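Local coordinates for post-proline cleaving enzyme (Rickettsia typhi, PDB 4HVT), which probably cleaves peptides on the carboxyl side of proline, as a serine peptidase of the prolyl oligopeptidase family, at residues A[475-480]-A[557-562]; A[570-575]-A[584-589]; A[541-546]-A[577-582]. All coordinates share one frame; numbering follows the deposited sequence.

Contact 1: A[475-480]-A[557-562]; sequences DGKNPT and PEYLGI
Y559 lays its ring against the backbone of G476, K477 and N478, and this is where the two segments cover each other most. The carbonyl oxygen of K477 sits over one face of the ring, displaced toward the rim, with K477 O 3.5 Å from Y559 CD1. K477 CA also belongs to the covering, forming a CH-pi contact 4.0 Å from the ring centroid. A flat aromatic suits this place because it can lie along a peptide chain that offers it mostly main-chain atoms. The ring is brought there by a first torsion of -72°, which sets CG anti to the carbonyl carbon of Y559. Beyond the ring the main chains pair. T480 N donates to Y559 O at 2.9 Å, and G561 N donates to T480 O at 2.8 Å in a nearly straight bond. T480 and L560 thus form a parallel bridge at the start of strands 480-483 and 560-565, neighbours in the central sheet of the alpha/beta-hydrolase domain. Both residues point to the same face of the sheet, where T480 CG2 meets L560 CD1 at 3.8 Å; T480, a beta-branched residue, fits an extended strand well and gives its hydroxyl to N478 O. Looser packing begins within the same residues: the main chain of K477 is pressed on the ring, but its exposed side chain runs off toward solvent, and the P479 side chain meets the ring only through CG, 4.2 Å from Y559 CD1. G476, with a positive phi of 79° that favours glycine, is the middle residue of an Asx turn in which D475 OD1 accepts from K477 N.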
ATOM      1  N   ASP A 475      -7.148  30.339  16.714  1.00 27.52           N
ATOM      2  CA  ASP A 475      -7.183  31.711  16.241  1.00 28.62           C
ATOM      3  C   ASP A 475      -6.938  31.758  14.732  1.00 27.76           C
ATOM      4  O   ASP A 475      -6.702  32.816  14.196  1.00 27.72           O
ATOM      5  CB  ASP A 475      -6.114  32.549  16.953  1.00 29.31           C
ATOM      6  CG  ASP A 475      -4.678  32.073  16.669  1.00 29.28           C
ATOM      7  OD1 ASP A 475      -4.476  31.057  15.939  1.00 28.89           O
ATOM      8  OD2 ASP A 475      -3.735  32.739  17.151  1.00 29.41           O
ATOM      9  N   GLY A 476      -6.990  30.595  14.071  1.00 26.85           N
ATOM     10  CA  GLY A 476      -6.864  30.486  12.620  1.00 26.54           C
ATOM     11  C   GLY A 476      -5.448  30.571  12.078  1.00 26.65           C
ATOM     12  O   GLY A 476      -5.248  30.599  10.860  1.00 27.59           O
ATOM     13  N   LYS A 477      -4.459  30.568  12.953  1.00 26.58           N
ATOM     14  CA  LYS A 477      -3.084  30.770  12.540  1.00 27.11           C
ATOM     15  C   LYS A 477      -2.212  29.527  12.723  1.00 25.74           C
ATOM     16  O   LYS A 477      -0.996  29.646  12.695  1.00 26.07           O
ATOM     17  CB  LYS A 477      -2.491  31.952  13.316  1.00 29.62           C
ATOM     18  CG  LYS A 477      -3.298  33.206  13.076  1.00 32.45           C
ATOM     19  CD  LYS A 477      -2.542  34.476  13.445  1.00 35.44           C
ATOM     20  CE  LYS A 477      -3.292  35.650  12.857  1.00 38.64           C
ATOM     21  NZ  LYS A 477      -4.601  35.797  13.568  1.00 40.88           N
ATOM     22  N   ASN A 478      -2.807  28.333  12.897  1.00 23.51           N
ATOM     23  CA  ASN A 478      -2.000  27.151  13.052  1.00 22.46           C
ATOM     24  C   ASN A 478      -1.624  26.523  11.704  1.00 21.07           C
ATOM     25  O   ASN A 478      -2.496  26.192  10.905  1.00 20.78           O
ATOM     26  CB  ASN A 478      -2.695  26.101  13.916  1.00 21.86           C
ATOM     27  CG  ASN A 478      -3.035  26.655  15.276  1.00 22.10           C
ATOM     28  OD1 ASN A 478      -2.121  26.981  16.032  1.00 23.18           O
ATOM     29  ND2 ASN A 478      -4.328  26.894  15.533  1.00 22.01           N
ATOM     30  N   PRO A 479      -0.320  26.377  11.457  1.00 20.50           N
ATOM     31  CA  PRO A 479       0.098  25.639  10.276  1.00 19.85           C
ATOM     32  C   PRO A 479      -0.500  24.228  10.331  1.00 18.85           C
ATOM     33  O   PRO A 479      -0.315  23.507  11.307  1.00 18.42           O
ATOM     34  CB  PRO A 479       1.637  25.619  10.393  1.00 19.75           C
ATOM     35  CG  PRO A 479       1.947  26.758  11.279  1.00 20.82           C
ATOM     36  CD  PRO A 479       0.836  26.753  12.290  1.00 20.82           C
ATOM     37  N   THR A 480      -1.193  23.821   9.253  1.00 18.63           N
ATOM     38  CA  THR A 480      -2.030  22.639   9.272  1.00 18.14           C
ATOM     39  C   THR A 480      -1.734  21.861   8.016  1.00 18.01           C
ATOM     40  O   THR A 480      -1.625  22.458   6.940  1.00 17.93           O
ATOM     41  CB  THR A 480      -3.522  23.027   9.341  1.00 18.22           C
ATOM     42  OG1 THR A 480      -3.756  23.734  10.562  1.00 18.83           O
ATOM     43  CG2 THR A 480      -4.464  21.825   9.229  1.00 17.53           C
ATOM     44  N   PRO A 557      -6.625  29.743   5.060  1.00 23.41           N
ATOM     45  CA  PRO A 557      -5.999  29.333   3.802  1.00 23.04           C
ATOM     46  C   PRO A 557      -4.496  29.527   3.745  1.00 23.55           C
ATOM     47  O   PRO A 557      -3.770  28.651   3.274  1.00 23.56           O
ATOM     48  CB  PRO A 557      -6.680  30.237   2.774  1.00 23.36           C
ATOM     49  CG  PRO A 557      -8.050  30.367   3.316  1.00 23.68           C
ATOM     50  CD  PRO A 557      -7.860  30.503   4.806  1.00 23.81           C
ATOM     51  N   GLU A 558      -4.032  30.622   4.309  1.00 25.02           N
ATOM     52  CA  GLU A 558      -2.609  30.933   4.317  1.00 26.22           C
ATOM     53  C   GLU A 558      -1.747  29.949   5.085  1.00 25.03           C
ATOM     54  O   GLU A 558      -0.545  29.841   4.796  1.00 24.74           O
ATOM     55  CB  GLU A 558      -2.428  32.369   4.854  1.00 28.49           C
ATOM     56  CG  GLU A 558      -1.259  32.667   5.764  1.00 30.82           C
ATOM     57  CD  GLU A 558      -1.278  34.122   6.208  1.00 33.72           C
ATOM     58  OE1 GLU A 558      -2.183  34.843   5.752  1.00 36.62           O
ATOM     59  OE2 GLU A 558      -0.426  34.550   7.002  1.00 36.29           O
ATOM     60  N   TYR A 559      -2.372  29.226   6.027  1.00 23.58           N
ATOM     61  CA  TYR A 559      -1.681  28.329   6.901  1.00 22.63           C
ATOM     62  C   TYR A 559      -2.026  26.858   6.585  1.00 20.82           C
ATOM     63  O   TYR A 559      -1.534  25.979   7.293  1.00 20.92           O
ATOM     64  CB  TYR A 559      -2.021  28.653   8.365  1.00 23.26           C
ATOM     65  CG  TYR A 559      -1.395  29.941   8.847  1.00 25.01           C
ATOM     66  CD1 TYR A 559      -0.115  29.922   9.353  1.00 25.92           C
ATOM     67  CD2 TYR A 559      -2.058  31.149   8.777  1.00 26.28           C
ATOM     68  CE1 TYR A 559       0.490  31.037   9.799  1.00 27.69           C
ATOM     69  CE2 TYR A 559      -1.445  32.313   9.212  1.00 27.81           C
ATOM     70  CZ  TYR A 559      -0.154  32.219   9.718  1.00 28.44           C
ATOM     71  OH  TYR A 559       0.535  33.287  10.199  1.00 30.97           O
ATOM     72  N   LEU A 560      -2.873  26.635   5.567  1.00 19.71           N
ATOM     73  CA  LEU A 560      -3.403  25.292   5.268  1.00 18.83           C
ATOM     74  C   LEU A 560      -2.673  24.646   4.103  1.00 18.31           C
ATOM     75  O   LEU A 560      -2.755  25.101   2.935  1.00 18.74           O
ATOM     76  CB  LEU A 560      -4.919  25.330   5.017  1.00 18.71           C
ATOM     77  CG  LEU A 560      -5.522  23.979   4.646  1.00 18.00           C
ATOM     78  CD1 LEU A 560      -5.213  22.898   5.708  1.00 17.70           C
ATOM     79  CD2 LEU A 560      -7.022  24.102   4.347  1.00 18.17           C
ATOM     80  N   GLY A 561      -1.994  23.532   4.396  1.00 17.53           N
ATOM     81  CA  GLY A 561      -1.371  22.754   3.333  1.00 17.21           C
ATOM     82  C   GLY A 561      -2.030  21.399   3.178  1.00 16.49           C
ATOM     83  O   GLY A 561      -2.648  20.878   4.097  1.00 15.48           O
ATOM     84  N   ILE A 562      -1.982  20.913   1.944  1.00 16.21           N
ATOM     85  CA  ILE A 562      -2.626  19.685   1.604  1.00 15.86           C
ATOM     86  C   ILE A 562      -1.601  18.777   0.928  1.00 15.38           C
ATOM     87  O   ILE A 562      -0.707  19.251   0.245  1.00 15.04           O
ATOM     88  CB  ILE A 562      -3.870  19.867   0.705  1.00 15.87           C
ATOM     89  CG1 ILE A 562      -3.540  20.631  -0.575  1.00 16.02           C
ATOM     90  CG2 ILE A 562      -4.994  20.540   1.483  1.00 16.16           C
ATOM     91  CD1 ILE A 562      -4.704  20.595  -1.579  1.00 16.22           C
TER

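Contact 2: A[570-575]-A[584-589]; sequences LLVSVA and GAVACE
V572 reaches from helix 570-575 onto strand 585-589 with one methyl, CG2, which touches three successive residues of the strand. It meets V586 CG1 at 3.8 Å, lies 3.5 Å from the carbonyl oxygen A587 O, and approaches C588 CB at 4.1 Å. The first torsion of V572 (-62°) places CG2 between the backbone N and the carbonyl carbon, while CG1 stands anti to the carbonyl carbon. On the strand, V586 holds CG1 anti to its own backbone N, and the two valine side chains lie alongside each other, running in opposite senses. Short, branched side chains suit this interface, since the helix and strand axes come within 7.7 Å. On the next residue, S573 CB rests 4.2 Å from C588 SG. Both residues are small; the serine hydroxyl is occupied with the main chain of its own helix, including G569 O, and the contact with the sulfur is made by CB. The contact is wholly buried and rests on van der Waals packing between the side chains.

Helix and strand run at 143° to each other, closer to antiparallel than parallel, as the return path of a beta-alpha-beta crossover requires: strand 560-565, helix 567-578 and strand 585-589 make up the unit. On the sheet, strand 585-589 lies between strands 560-565 and 640-646; helix 688-706 packs on A585 and A587, and helix 536-551 flanks helix 567-578 through L571, V574 and A575.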
ATOM      1  N   LEU A 570      -3.807  13.091  -7.651  1.00 11.95           N
ATOM      2  CA  LEU A 570      -4.984  13.656  -8.374  1.00 12.27           C
ATOM      3  C   LEU A 570      -5.870  14.521  -7.500  1.00 12.47           C
ATOM      4  O   LEU A 570      -6.208  15.655  -7.838  1.00 13.25           O
ATOM      5  CB  LEU A 570      -5.805  12.533  -9.052  1.00 12.04           C
ATOM      6  CG  LEU A 570      -7.072  12.912  -9.755  1.00 12.40           C
ATOM      7  CD1 LEU A 570      -6.794  13.917 -10.866  1.00 12.91           C
ATOM      8  CD2 LEU A 570      -7.861  11.705 -10.254  1.00 12.12           C
ATOM      9  N   LEU A 571      -6.202  13.986  -6.326  1.00 12.06           N
ATOM     10  CA  LEU A 571      -7.010  14.675  -5.351  1.00 12.04           C
ATOM     11  C   LEU A 571      -6.483  16.102  -5.134  1.00 12.45           C
ATOM     12  O   LEU A 571      -7.215  17.048  -5.239  1.00 13.21           O
ATOM     13  CB  LEU A 571      -7.034  13.922  -4.051  1.00 11.57           C
ATOM     14  CG  LEU A 571      -7.634  14.687  -2.849  1.00 11.88           C
ATOM     15  CD1 LEU A 571      -9.098  15.004  -3.088  1.00 12.26           C
ATOM     16  CD2 LEU A 571      -7.440  13.885  -1.581  1.00 11.60           C
ATOM     17  N   VAL A 572      -5.201  16.227  -4.831  1.00 12.36           N
ATOM     18  CA  VAL A 572      -4.687  17.516  -4.400  1.00 12.79           C
ATOM     19  C   VAL A 572      -4.421  18.473  -5.571  1.00 13.11           C
ATOM     20  O   VAL A 572      -4.490  19.660  -5.390  1.00 13.57           O
ATOM     21  CB  VAL A 572      -3.458  17.435  -3.455  1.00 12.76           C
ATOM     22  CG1 VAL A 572      -3.770  16.730  -2.160  1.00 12.34           C
ATOM     23  CG2 VAL A 572      -2.218  16.916  -4.144  1.00 12.66           C
ATOM     24  N   SER A 573      -4.131  17.951  -6.760  1.00 12.94           N
ATOM     25  CA  SER A 573      -4.053  18.767  -7.939  1.00 13.48           C
ATOM     26  C   SER A 573      -5.419  19.244  -8.414  1.00 14.13           C
ATOM     27  O   SER A 573      -5.513  20.361  -8.935  1.00 14.90           O
ATOM     28  CB  SER A 573      -3.276  18.088  -9.035  1.00 13.35           C
ATOM     29  OG  SER A 573      -3.855  16.857  -9.449  1.00 12.65           O
ATOM     30  N   VAL A 574      -6.465  18.417  -8.288  1.00 14.04           N
ATOM     31  CA  VAL A 574      -7.834  18.895  -8.445  1.00 14.37           C
ATOM     32  C   VAL A 574      -8.191  19.977  -7.401  1.00 15.03           C
ATOM     33  O   VAL A 574      -8.764  21.020  -7.748  1.00 15.67           O
ATOM     34  CB  VAL A 574      -8.864  17.783  -8.383  1.00 14.01           C
ATOM     35  CG1 VAL A 574     -10.259  18.396  -8.347  1.00 14.45           C
ATOM     36  CG2 VAL A 574      -8.672  16.817  -9.538  1.00 13.87           C
ATOM     37  N   ALA A 575      -7.873  19.729  -6.140  1.00 14.84           N
ATOM     38  CA  ALA A 575      -8.226  20.641  -5.070  1.00 15.80           C
ATOM     39  C   ALA A 575      -7.653  22.026  -5.361  1.00 16.64           C
ATOM     40  O   ALA A 575      -8.316  23.059  -5.209  1.00 17.04           O
ATOM     41  CB  ALA A 575      -7.744  20.128  -3.720  1.00 15.50           C
ATOM     42  N   GLY A 584      -2.839  27.101   1.124  1.00 19.94           N
ATOM     43  CA  GLY A 584      -1.587  27.864   1.122  1.00 20.29           C
ATOM     44  C   GLY A 584      -0.370  27.105   0.589  1.00 19.92           C
ATOM     45  O   GLY A 584       0.646  27.726   0.235  1.00 21.19           O
ATOM     46  N   ALA A 585      -0.447  25.779   0.553  1.00 18.80           N
ATOM     47  CA  ALA A 585       0.624  24.925   0.037  1.00 17.96           C
ATOM     48  C   ALA A 585       0.086  23.514  -0.308  1.00 16.78           C
ATOM     49  O   ALA A 585      -0.928  23.033   0.233  1.00 16.12           O
ATOM     50  CB  ALA A 585       1.770  24.800   1.032  1.00 17.95           C
ATOM     51  N   VAL A 586       0.730  22.951  -1.296  1.00 16.16           N
ATOM     52  CA  VAL A 586       0.355  21.652  -1.818  1.00 15.47           C
ATOM     53  C   VAL A 586       1.594  20.773  -2.064  1.00 15.25           C
ATOM     54  O   VAL A 586       2.595  21.237  -2.592  1.00 15.78           O
ATOM     55  CB  VAL A 586      -0.376  21.795  -3.150  1.00 15.46           C
ATOM     56  CG1 VAL A 586      -0.871  20.446  -3.635  1.00 14.74           C
ATOM     57  CG2 VAL A 586      -1.577  22.739  -3.085  1.00 15.81           C
ATOM     58  N   ALA A 587       1.507  19.492  -1.714  1.00 14.72           N
ATOM     59  CA  ALA A 587       2.478  18.482  -2.164  1.00 14.29           C
ATOM     60  C   ALA A 587       1.729  17.400  -2.954  1.00 13.75           C
ATOM     61  O   ALA A 587       0.821  16.777  -2.451  1.00 13.21           O
ATOM     62  CB  ALA A 587       3.260  17.917  -0.997  1.00 14.26           C
ATOM     63  N   CYS A 588       2.059  17.324  -4.245  1.00 13.76           N
ATOM     64  CA  CYS A 588       1.481  16.442  -5.226  1.00 13.63           C
ATOM     65  C   CYS A 588       2.531  15.379  -5.516  1.00 13.74           C
ATOM     66  O   CYS A 588       3.488  15.602  -6.281  1.00 14.08           O
ATOM     67  CB  CYS A 588       1.182  17.278  -6.432  1.00 13.82           C
ATOM     68  SG  CYS A 588       0.330  16.390  -7.742  1.00 13.11           S
ATOM     69  N   GLU A 589       2.380  14.227  -4.876  1.00 13.53           N
ATOM     70  CA  GLU A 589       3.455  13.255  -4.847  1.00 13.88           C
ATOM     71  C   GLU A 589       3.157  12.080  -5.777  1.00 13.13           C
ATOM     72  O   GLU A 589       2.036  11.545  -5.732  1.00 12.74           O
ATOM     73  CB  GLU A 589       3.620  12.715  -3.437  1.00 14.73           C
ATOM     74  CG  GLU A 589       3.775  13.786  -2.396  1.00 16.56           C
ATOM     75  CD  GLU A 589       3.940  13.206  -1.020  1.00 17.15           C
ATOM     76  OE1 GLU A 589       5.012  12.606  -0.731  1.00 17.53           O
ATOM     77  OE2 GLU A 589       2.972  13.355  -0.220  1.00 20.77           O
TER

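Contact 3: A[541-546]-A[577-582]; sequences DFFAVS and TQRPEL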
ATOM      1  N   ASP A 541     -15.950  16.166  -0.665  1.00 15.43           N
ATOM      2  CA  ASP A 541     -15.738  15.738   0.733  1.00 15.17           C
ATOM      3  C   ASP A 541     -14.498  16.403   1.299  1.00 15.10           C
ATOM      4  O   ASP A 541     -14.455  16.847   2.428  1.00 15.03           O
ATOM      5  CB  ASP A 541     -15.586  14.238   0.813  1.00 14.71           C
ATOM      6  CG  ASP A 541     -16.901  13.509   0.593  1.00 14.88           C
ATOM      7  OD1 ASP A 541     -17.921  14.205   0.515  1.00 15.25           O
ATOM      8  OD2 ASP A 541     -16.906  12.245   0.471  1.00 14.45           O
ATOM      9  N   PHE A 542     -13.474  16.466   0.478  1.00 15.16           N
ATOM     10  CA  PHE A 542     -12.214  17.050   0.905  1.00 15.37           C
ATOM     11  C   PHE A 542     -12.421  18.564   1.172  1.00 16.03           C
ATOM     12  O   PHE A 542     -11.958  19.072   2.149  1.00 15.89           O
ATOM     13  CB  PHE A 542     -11.188  16.829  -0.203  1.00 15.72           C
ATOM     14  CG  PHE A 542      -9.773  17.109   0.211  1.00 16.34           C
ATOM     15  CD1 PHE A 542      -9.119  16.305   1.134  1.00 15.71           C
ATOM     16  CD2 PHE A 542      -9.074  18.137  -0.362  1.00 17.04           C
ATOM     17  CE1 PHE A 542      -7.814  16.533   1.497  1.00 15.63           C
ATOM     18  CE2 PHE A 542      -7.764  18.413   0.053  1.00 17.15           C
ATOM     19  CZ  PHE A 542      -7.139  17.601   0.954  1.00 16.60           C
ATOM     20  N   PHE A 543     -13.139  19.259   0.303  1.00 16.17           N
ATOM     21  CA  PHE A 543     -13.441  20.690   0.532  1.00 17.14           C
ATOM     22  C   PHE A 543     -14.260  20.898   1.830  1.00 17.13           C
ATOM     23  O   PHE A 543     -14.039  21.863   2.590  1.00 17.60           O
ATOM     24  CB  PHE A 543     -14.191  21.318  -0.655  1.00 17.72           C
ATOM     25  CG  PHE A 543     -13.475  21.209  -1.966  1.00 17.82           C
ATOM     26  CD1 PHE A 543     -12.103  21.428  -2.063  1.00 17.80           C
ATOM     27  CD2 PHE A 543     -14.173  20.860  -3.115  1.00 17.92           C
ATOM     28  CE1 PHE A 543     -11.461  21.346  -3.256  1.00 17.94           C
ATOM     29  CE2 PHE A 543     -13.528  20.785  -4.327  1.00 17.99           C
ATOM     30  CZ  PHE A 543     -12.170  20.985  -4.409  1.00 17.99           C
ATOM     31  N   ALA A 544     -15.240  20.021   2.059  1.00 16.76           N
ATOM     32  CA  ALA A 544     -16.062  20.074   3.281  1.00 17.08           C
ATOM     33  C   ALA A 544     -15.192  20.035   4.548  1.00 17.04           C
ATOM     34  O   ALA A 544     -15.409  20.786   5.448  1.00 17.78           O
ATOM     35  CB  ALA A 544     -17.083  18.955   3.292  1.00 16.94           C
ATOM     36  N   VAL A 545     -14.226  19.137   4.588  1.00 16.49           N
ATOM     37  CA  VAL A 545     -13.280  19.113   5.687  1.00 16.18           C
ATOM     38  C   VAL A 545     -12.393  20.386   5.731  1.00 16.66           C
ATOM     39  O   VAL A 545     -12.216  20.992   6.813  1.00 17.54           O
ATOM     40  CB  VAL A 545     -12.456  17.800   5.642  1.00 15.35           C
ATOM     41  CG1 VAL A 545     -11.423  17.824   6.725  1.00 15.19           C
ATOM     42  CG2 VAL A 545     -13.363  16.589   5.832  1.00 15.08           C
ATOM     43  N   SER A 546     -11.863  20.807   4.589  1.00 16.84           N
ATOM     44  CA  SER A 546     -10.996  21.993   4.518  1.00 17.54           C
ATOM     45  C   SER A 546     -11.754  23.216   5.098  1.00 18.85           C
ATOM     46  O   SER A 546     -11.248  23.941   5.954  1.00 19.20           O
ATOM     47  CB  SER A 546     -10.541  22.240   3.065  1.00 17.57           C
ATOM     48  OG  SER A 546      -9.735  21.177   2.559  1.00 16.67           O
ATOM     49  N   THR A 577      -6.574  23.336  -8.115  1.00 18.07           N
ATOM     50  CA  THR A 577      -7.059  23.981  -9.314  1.00 18.63           C
ATOM     51  C   THR A 577      -8.560  24.392  -9.211  1.00 19.22           C
ATOM     52  O   THR A 577      -8.943  25.400  -9.756  1.00 20.34           O
ATOM     53  CB  THR A 577      -6.777  23.166 -10.608  1.00 18.54           C
ATOM     54  OG1 THR A 577      -7.334  21.846 -10.501  1.00 17.52           O
ATOM     55  CG2 THR A 577      -5.236  23.056 -10.875  1.00 18.33           C
ATOM     56  N   GLN A 578      -9.420  23.630  -8.550  1.00 19.34           N
ATOM     57  CA  GLN A 578     -10.818  24.078  -8.313  1.00 20.40           C
ATOM     58  C   GLN A 578     -11.015  25.101  -7.247  1.00 21.58           C
ATOM     59  O   GLN A 578     -11.910  25.986  -7.350  1.00 22.87           O
ATOM     60  CB  GLN A 578     -11.671  22.865  -7.947  1.00 20.40           C
ATOM     61  CG  GLN A 578     -11.925  21.994  -9.081  1.00 20.67           C
ATOM     62  CD  GLN A 578     -12.921  20.895  -8.776  1.00 20.34           C
ATOM     63  OE1 GLN A 578     -13.281  20.671  -7.640  1.00 21.43           O
ATOM     64  NE2 GLN A 578     -13.390  20.246  -9.803  1.00 20.78           N
ATOM     65  N   ARG A 579     -10.197  25.021  -6.200  1.00 21.96           N
ATOM     66  CA  ARG A 579     -10.392  25.836  -5.023  1.00 22.99           C
ATOM     67  C   ARG A 579      -9.072  26.453  -4.508  1.00 23.23           C
ATOM     68  O   ARG A 579      -8.682  26.287  -3.319  1.00 22.25           O
ATOM     69  CB  ARG A 579     -11.109  25.018  -3.953  1.00 23.39           C
ATOM     70  CG  ARG A 579     -12.493  24.525  -4.314  1.00 24.14           C
ATOM     71  CD  ARG A 579     -13.532  25.643  -4.436  1.00 25.80           C
ATOM     72  NE  ARG A 579     -13.751  26.382  -3.218  1.00 27.91           N
ATOM     73  CZ  ARG A 579     -14.519  26.007  -2.198  1.00 29.56           C
ATOM     74  NH1 ARG A 579     -15.168  24.830  -2.208  1.00 29.84           N
ATOM     75  NH2 ARG A 579     -14.589  26.807  -1.128  1.00 30.88           N
ATOM     76  N   PRO A 580      -8.359  27.162  -5.392  1.00 23.52           N
ATOM     77  CA  PRO A 580      -7.032  27.632  -5.032  1.00 23.51           C
ATOM     78  C   PRO A 580      -7.036  28.519  -3.764  1.00 24.75           C
ATOM     79  O   PRO A 580      -6.067  28.521  -2.965  1.00 25.61           O
ATOM     80  CB  PRO A 580      -6.605  28.430  -6.255  1.00 24.58           C
ATOM     81  CG  PRO A 580      -7.877  28.779  -7.013  1.00 24.59           C
ATOM     82  CD  PRO A 580      -8.754  27.577  -6.767  1.00 23.77           C
ATOM     83  N   GLU A 581      -8.147  29.216  -3.550  1.00 25.02           N
ATOM     84  CA  GLU A 581      -8.263  30.151  -2.458  1.00 26.01           C
ATOM     85  C   GLU A 581      -8.385  29.528  -1.067  1.00 24.96           C
ATOM     86  O   GLU A 581      -8.315  30.242  -0.056  1.00 25.67           O
ATOM     87  CB  GLU A 581      -9.463  31.072  -2.715  1.00 27.52           C
ATOM     88  CG  GLU A 581     -10.836  30.451  -2.384  1.00 28.22           C
ATOM     89  CD  GLU A 581     -11.390  29.465  -3.413  1.00 28.27           C
ATOM     90  OE1 GLU A 581     -10.834  29.279  -4.516  1.00 27.31           O
ATOM     91  OE2 GLU A 581     -12.449  28.879  -3.121  1.00 30.45           O
ATOM     92  N   LEU A 582      -8.588  28.213  -1.009  1.00 23.42           N
ATOM     93  CA  LEU A 582      -8.698  27.492   0.259  1.00 22.68           C
ATOM     94  C   LEU A 582      -7.354  27.115   0.872  1.00 21.20           C
ATOM     95  O   LEU A 582      -7.297  26.766   2.089  1.00 21.61           O
ATOM     96  CB  LEU A 582      -9.506  26.221   0.059  1.00 22.60           C
ATOM     97  CG  LEU A 582     -11.027  26.324   0.011  1.00 23.79           C
ATOM     98  CD1 LEU A 582     -11.574  24.927  -0.003  1.00 23.41           C
ATOM     99  CD2 LEU A 582     -11.643  27.106   1.152  1.00 24.59           C
TER
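F543 has more surface buried here than any other residue, and its ring is met by R579 over one face and by Q578 at the edge. The aliphatic part of R579 does the covering: CG lies 3.6 Å from the ring centroid and 17° off its normal, a CH-pi contact. The guanidinium is farther off, its plane turned 49° from the ring, and adds at most a weak cation-pi attraction. A long side chain suits this place because its methylenes can cover the phenyl while its charge reaches acids: chi2 and chi3 both bend, and NE donates a nearly straight hydrogen bond, part of a salt bridge, to E581 OE2 at 2.8 Å. NH2 pairs with E547 on helix 536-551. Q578 OE1 comes up in the plane of the ring, 3.3 Å from F543 CE2, where the aromatic C-H edge carries slight positive charge; Q578 NE2 is hydrogen-bonded to Q536 OE1. L582, second in buried surface, brings CD1 to 4.1 Å from F543 CD1 and also touches CB of S546, a small residue that allows close approach. The contact sets helix 536-551 against the last turn of helix 567-578 and the 3-10 turn 580-582, as in the helical layer packed on an alpha/beta-hydrolase sheet.

All three contacts lie in the alpha/beta-hydrolase domain, on the same side of the chain's centre. Contacts 2 and 3 are nearest, their centres about 10 Å apart, and share helix 567-578; contacts 1 and 3 are about 13 Å apart, contacts 1 and 2 about 15 Å. Contact 1 closes before contact 2 opens along the chain, whereas the segments of contact 3 alternate with those of each of the others. Strands 560-565 and 585-589 adjoin in one sheet, and I562 packs on A575 and F542. Contacts 1 and 3 lie at the ends of strand 560-565 and helix 567-578 away from the turn between them, while V572 of contact 2 touches the probable nucleophile elbow there; the contacts thus fix the strand and helix framing it.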